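Local atomic coordinates of T cell receptor mu chain (Monodelphis domestica, PDB entry 7L15), a protein that forms one chain of the marsupial gamma-mu T cell receptor and probably takes part in antigen recognition. Residues G29-F43 with R81-L95. Numbering follows the deposited sequence.
Sequences GKTLSLKCQTSGFQF and REDNKNQIFLQIEDL
The carbonyl O of Asn-86 is gripped twice by Thr-38: the backbone N of Thr-38 donates to it, and Thr-38 OG1, 2.7 Å from Asn-86 O, comes in tilted from the carbonyl plane. With chi1 at 77°, OG1 lies between the backbone N and the carbonyl carbon of Thr-38 and is turned to Asn-86 O. Next door, the side chain of Gln-37, bent at chi2, hydrogen-bonds through NE2 to Lys-85 O (2.9 Å). Its OE1 accepts from Gln-87 NE2, 3.0 Å away, the donor standing above the plane of that carbonyl. Strands 32-39 and 87-92 run antiparallel here, the B and E strands of an immunoglobulin V domain. Leu-32, Leu-34, Cys-36, Ile-88, Leu-90 and Ile-92 face the core, where Cys-36 is disulfide-bonded to Cys-105 and Leu-34 CD1 lies 3.8 Å from Leu-90 CD2. On the other face, Lys-35 runs alongside Phe-89, its CD 3.7 Å from Phe-89 CE2. In the loop after strand 32-39, Phe-43 folds back over the G1 bulge of Asn-86 and Gln-87. Asn-86 CA lies over the face of the Phe-43 ring in a CH-pi contact, 3.5 Å from the ring centroid, and Asp-83 OD1 meets the ring edge. The side chain of Arg-81 runs past Phe-43 in the opposite direction, Phe-43 CE2 over one face of its guanidinium, whose NH1 is hydrogen-bonded to Lys-44 O.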
# COMPACT_ATOMS: atom_id res chain seq x y z
N GLY A 29 20.12 3.78 2.19
CA GLY A 29 21.51 3.54 1.87
C GLY A 29 22.12 2.33 2.55
O GLY A 29 23.14 1.82 2.08
N LYS A 30 21.52 1.86 3.63
CA LYS A 30 22.09 0.71 4.32
C LYS A 30 21.73 -0.59 3.60
O LYS A 30 20.93 -0.63 2.66
CB LYS A 30 21.61 0.64 5.77
CG LYS A 30 22.12 1.78 6.65
CD LYS A 30 23.55 1.57 7.07
CE LYS A 30 23.86 2.33 8.35
NZ LYS A 30 25.14 3.05 8.20
N THR A 31 22.35 -1.67 4.05
CA THR A 31 22.12 -2.98 3.48
C THR A 31 21.16 -3.76 4.37
O THR A 31 21.33 -3.81 5.59
CB THR A 31 23.44 -3.73 3.32
OG1 THR A 31 24.21 -3.08 2.30
CG2 THR A 31 23.20 -5.20 2.92
N LEU A 32 20.14 -4.34 3.76
CA LEU A 32 19.22 -5.22 4.46
C LEU A 32 19.79 -6.64 4.45
O LEU A 32 20.18 -7.14 3.40
CB LEU A 32 17.85 -5.18 3.79
CG LEU A 32 16.76 -6.03 4.45
CD1 LEU A 32 16.50 -5.51 5.86
CD2 LEU A 32 15.50 -5.99 3.61
N SER A 33 19.83 -7.28 5.62
CA SER A 33 20.22 -8.69 5.73
C SER A 33 19.16 -9.44 6.52
O SER A 33 19.02 -9.23 7.72
CB SER A 33 21.58 -8.84 6.41
OG SER A 33 22.49 -7.87 5.94
N LEU A 34 18.42 -10.34 5.87
CA LEU A 34 17.41 -11.12 6.55
C LEU A 34 17.80 -12.59 6.57
O LEU A 34 18.52 -13.07 5.69
CB LEU A 34 16.03 -10.97 5.89
CG LEU A 34 15.50 -9.53 5.79
CD1 LEU A 34 14.06 -9.48 5.30
CD2 LEU A 34 15.62 -8.83 7.13
N LYS A 35 17.32 -13.30 7.58
CA LYS A 35 17.53 -14.73 7.69
C LYS A 35 16.17 -15.42 7.73
O LYS A 35 15.23 -14.91 8.33
CB LYS A 35 18.36 -15.08 8.94
CG LYS A 35 18.45 -16.58 9.20
CD LYS A 35 19.53 -16.94 10.22
CE LYS A 35 19.26 -16.30 11.56
NZ LYS A 35 19.86 -17.09 12.66
N CYS A 36 16.07 -16.58 7.08
CA CYS A 36 14.90 -17.43 7.18
C CYS A 36 15.36 -18.81 7.66
O CYS A 36 16.01 -19.54 6.91
CB CYS A 36 14.17 -17.52 5.85
SG CYS A 36 12.77 -18.74 5.84
N GLN A 37 15.01 -19.15 8.89
CA GLN A 37 15.28 -20.46 9.47
C GLN A 37 14.19 -21.44 9.04
O GLN A 37 13.01 -21.20 9.32
CB GLN A 37 15.34 -20.36 10.99
CG GLN A 37 15.57 -21.69 11.67
CD GLN A 37 16.98 -22.17 11.50
OE1 GLN A 37 17.91 -21.61 12.09
NE2 GLN A 37 17.16 -23.19 10.67
N THR A 38 14.57 -22.53 8.38
CA THR A 38 13.59 -23.50 7.92
C THR A 38 13.66 -24.78 8.74
O THR A 38 14.66 -25.08 9.40
CB THR A 38 13.78 -23.84 6.44
OG1 THR A 38 14.88 -24.74 6.30
CG2 THR A 38 14.06 -22.61 5.66
N SER A 39 12.58 -25.55 8.68
CA SER A 39 12.53 -26.84 9.35
C SER A 39 11.34 -27.62 8.80
O SER A 39 10.40 -27.04 8.25
CB SER A 39 12.41 -26.70 10.87
OG SER A 39 12.71 -27.94 11.49
N GLY A 40 11.40 -28.94 8.96
CA GLY A 40 10.27 -29.80 8.71
C GLY A 40 10.25 -30.46 7.35
O GLY A 40 9.41 -31.34 7.12
N PHE A 41 11.14 -30.07 6.45
CA PHE A 41 11.17 -30.59 5.09
C PHE A 41 12.62 -30.72 4.66
O PHE A 41 13.53 -30.17 5.29
CB PHE A 41 10.41 -29.68 4.12
CG PHE A 41 10.98 -28.29 4.04
CD1 PHE A 41 10.65 -27.35 5.01
CD2 PHE A 41 11.83 -27.92 3.01
CE1 PHE A 41 11.18 -26.04 4.95
CE2 PHE A 41 12.36 -26.63 2.94
CZ PHE A 41 12.03 -25.69 3.91
N GLN A 42 12.85 -31.44 3.56
CA GLN A 42 14.21 -31.76 3.15
C GLN A 42 14.83 -30.51 2.53
O GLN A 42 14.40 -30.04 1.47
CB GLN A 42 14.22 -32.95 2.19
CG GLN A 42 15.41 -33.89 2.40
CD GLN A 42 16.70 -33.31 1.82
OE1 GLN A 42 16.66 -32.45 0.94
NE2 GLN A 42 17.84 -33.77 2.32
N PHE A 43 15.84 -29.96 3.22
CA PHE A 43 16.33 -28.62 2.90
C PHE A 43 17.09 -28.58 1.59
O PHE A 43 16.85 -27.70 0.75
CB PHE A 43 17.22 -28.09 4.03
CG PHE A 43 17.70 -26.68 3.79
CD1 PHE A 43 16.88 -25.60 4.09
CD2 PHE A 43 18.95 -26.44 3.24
CE1 PHE A 43 17.30 -24.30 3.86
CE2 PHE A 43 19.38 -25.14 3.01
CZ PHE A 43 18.55 -24.06 3.33
N ARG A 81 22.42 -19.48 0.84
CA ARG A 81 22.04 -20.67 1.60
C ARG A 81 23.14 -21.10 2.56
O ARG A 81 24.33 -21.03 2.22
CB ARG A 81 21.73 -21.82 0.66
CG ARG A 81 20.30 -22.25 0.68
CD ARG A 81 19.97 -23.11 -0.52
NE ARG A 81 20.68 -24.38 -0.51
CZ ARG A 81 20.15 -25.53 -0.93
NH1 ARG A 81 18.90 -25.56 -1.36
NH2 ARG A 81 20.87 -26.65 -0.91
N GLU A 82 22.74 -21.58 3.73
CA GLU A 82 23.64 -22.20 4.70
C GLU A 82 23.11 -23.61 4.98
O GLU A 82 22.17 -23.78 5.76
CB GLU A 82 23.72 -21.37 5.98
CG GLU A 82 24.49 -22.03 7.12
CD GLU A 82 25.95 -21.67 7.12
OE1 GLU A 82 26.73 -22.35 7.83
OE2 GLU A 82 26.33 -20.70 6.42
N ASP A 83 23.73 -24.62 4.36
CA ASP A 83 23.13 -25.95 4.32
C ASP A 83 23.17 -26.65 5.67
O ASP A 83 22.20 -27.31 6.06
CB ASP A 83 23.80 -26.81 3.26
CG ASP A 83 23.40 -26.41 1.87
OD1 ASP A 83 22.61 -25.45 1.74
OD2 ASP A 83 23.86 -27.05 0.90
N ASN A 84 24.28 -26.54 6.41
CA ASN A 84 24.33 -27.27 7.67
C ASN A 84 23.35 -26.70 8.70
O ASN A 84 23.07 -27.38 9.70
CB ASN A 84 25.76 -27.31 8.23
CG ASN A 84 26.38 -25.93 8.45
OD1 ASN A 84 25.69 -24.92 8.52
ND2 ASN A 84 27.70 -25.90 8.58
N LYS A 85 22.78 -25.52 8.46
CA LYS A 85 21.84 -24.90 9.37
C LYS A 85 20.43 -24.78 8.80
O LYS A 85 19.54 -24.30 9.50
CB LYS A 85 22.37 -23.52 9.80
CG LYS A 85 23.06 -23.49 11.18
CD LYS A 85 24.04 -22.32 11.32
CE LYS A 85 24.37 -22.01 12.79
NZ LYS A 85 24.33 -20.53 13.11
N ASN A 86 20.20 -25.22 7.56
CA ASN A 86 18.88 -25.15 6.94
C ASN A 86 18.33 -23.72 6.91
O ASN A 86 17.14 -23.47 7.14
CB ASN A 86 17.89 -26.09 7.65
CG ASN A 86 18.15 -27.57 7.35
OD1 ASN A 86 19.19 -27.95 6.82
ND2 ASN A 86 17.19 -28.41 7.70
N GLN A 87 19.18 -22.75 6.59
CA GLN A 87 18.77 -21.35 6.51
C GLN A 87 18.99 -20.82 5.10
O GLN A 87 19.87 -21.30 4.38
CB GLN A 87 19.56 -20.50 7.51
CG GLN A 87 19.48 -20.98 8.95
CD GLN A 87 20.62 -20.43 9.79
OE1 GLN A 87 21.70 -20.15 9.27
NE2 GLN A 87 20.37 -20.24 11.08
N ILE A 88 18.18 -19.83 4.71
CA ILE A 88 18.48 -19.00 3.55
C ILE A 88 18.45 -17.54 3.98
O ILE A 88 17.77 -17.17 4.94
CB ILE A 88 17.54 -19.19 2.34
CG1 ILE A 88 16.21 -18.46 2.56
CG2 ILE A 88 17.34 -20.65 2.06
CD1 ILE A 88 15.50 -18.13 1.26
N PHE A 89 19.20 -16.72 3.25
CA PHE A 89 19.39 -15.32 3.58
C PHE A 89 18.96 -14.43 2.43
O PHE A 89 18.91 -14.86 1.27
CB PHE A 89 20.83 -15.03 3.94
CG PHE A 89 21.36 -15.95 4.99
CD1 PHE A 89 21.89 -17.19 4.65
CD2 PHE A 89 21.30 -15.59 6.33
CE1 PHE A 89 22.35 -18.06 5.62
CE2 PHE A 89 21.76 -16.45 7.32
CZ PHE A 89 22.29 -17.69 6.96
N LEU A 90 18.62 -13.20 2.77
CA LEU A 90 18.31 -12.16 1.80
C LEU A 90 19.26 -11.00 2.03
O LEU A 90 19.55 -10.63 3.17
CB LEU A 90 16.86 -11.70 1.93
CG LEU A 90 16.45 -10.45 1.16
CD1 LEU A 90 16.40 -10.74 -0.30
CD2 LEU A 90 15.08 -9.94 1.62
N GLN A 91 19.76 -10.42 0.94
CA GLN A 91 20.55 -9.21 1.07
C GLN A 91 20.07 -8.19 0.05
O GLN A 91 19.96 -8.50 -1.13
CB GLN A 91 22.03 -9.46 0.87
CG GLN A 91 22.79 -8.16 0.80
CD GLN A 91 24.29 -8.34 0.65
OE1 GLN A 91 25.00 -8.57 1.64
NE2 GLN A 91 24.78 -8.22 -0.59
N ILE A 92 19.76 -6.98 0.53
CA ILE A 92 19.34 -5.89 -0.33
C ILE A 92 20.21 -4.70 0.02
O ILE A 92 20.08 -4.13 1.11
CB ILE A 92 17.86 -5.56 -0.20
CG1 ILE A 92 17.01 -6.76 -0.60
CG2 ILE A 92 17.50 -4.41 -1.14
CD1 ILE A 92 15.52 -6.45 -0.66
N GLU A 93 21.09 -4.34 -0.89
CA GLU A 93 21.94 -3.18 -0.70
C GLU A 93 21.18 -1.93 -1.09
O GLU A 93 20.22 -1.98 -1.86
CB GLU A 93 23.20 -3.30 -1.53
CG GLU A 93 23.94 -4.57 -1.27
CD GLU A 93 25.40 -4.45 -1.56
OE1 GLU A 93 25.88 -5.18 -2.44
OE2 GLU A 93 26.07 -3.60 -0.91
N ASP A 94 21.64 -0.80 -0.54
CA ASP A 94 21.19 0.53 -0.94
C ASP A 94 19.69 0.70 -0.73
O ASP A 94 18.95 1.10 -1.63
CB ASP A 94 21.59 0.84 -2.39
CG ASP A 94 21.50 2.33 -2.70
OD1 ASP A 94 21.38 3.11 -1.74
OD2 ASP A 94 21.55 2.72 -3.89
N LEU A 95 19.23 0.39 0.49
CA LEU A 95 17.81 0.49 0.81
C LEU A 95 17.29 1.90 0.57
O LEU A 95 17.97 2.89 0.84
CB LEU A 95 17.57 0.12 2.27
CG LEU A 95 17.67 -1.34 2.72
CD1 LEU A 95 17.56 -1.39 4.24
CD2 LEU A 95 16.57 -2.14 2.06
O HOH W 1 24.12 -0.90 1.15
O HOH W 2 23.97 -9.49 3.84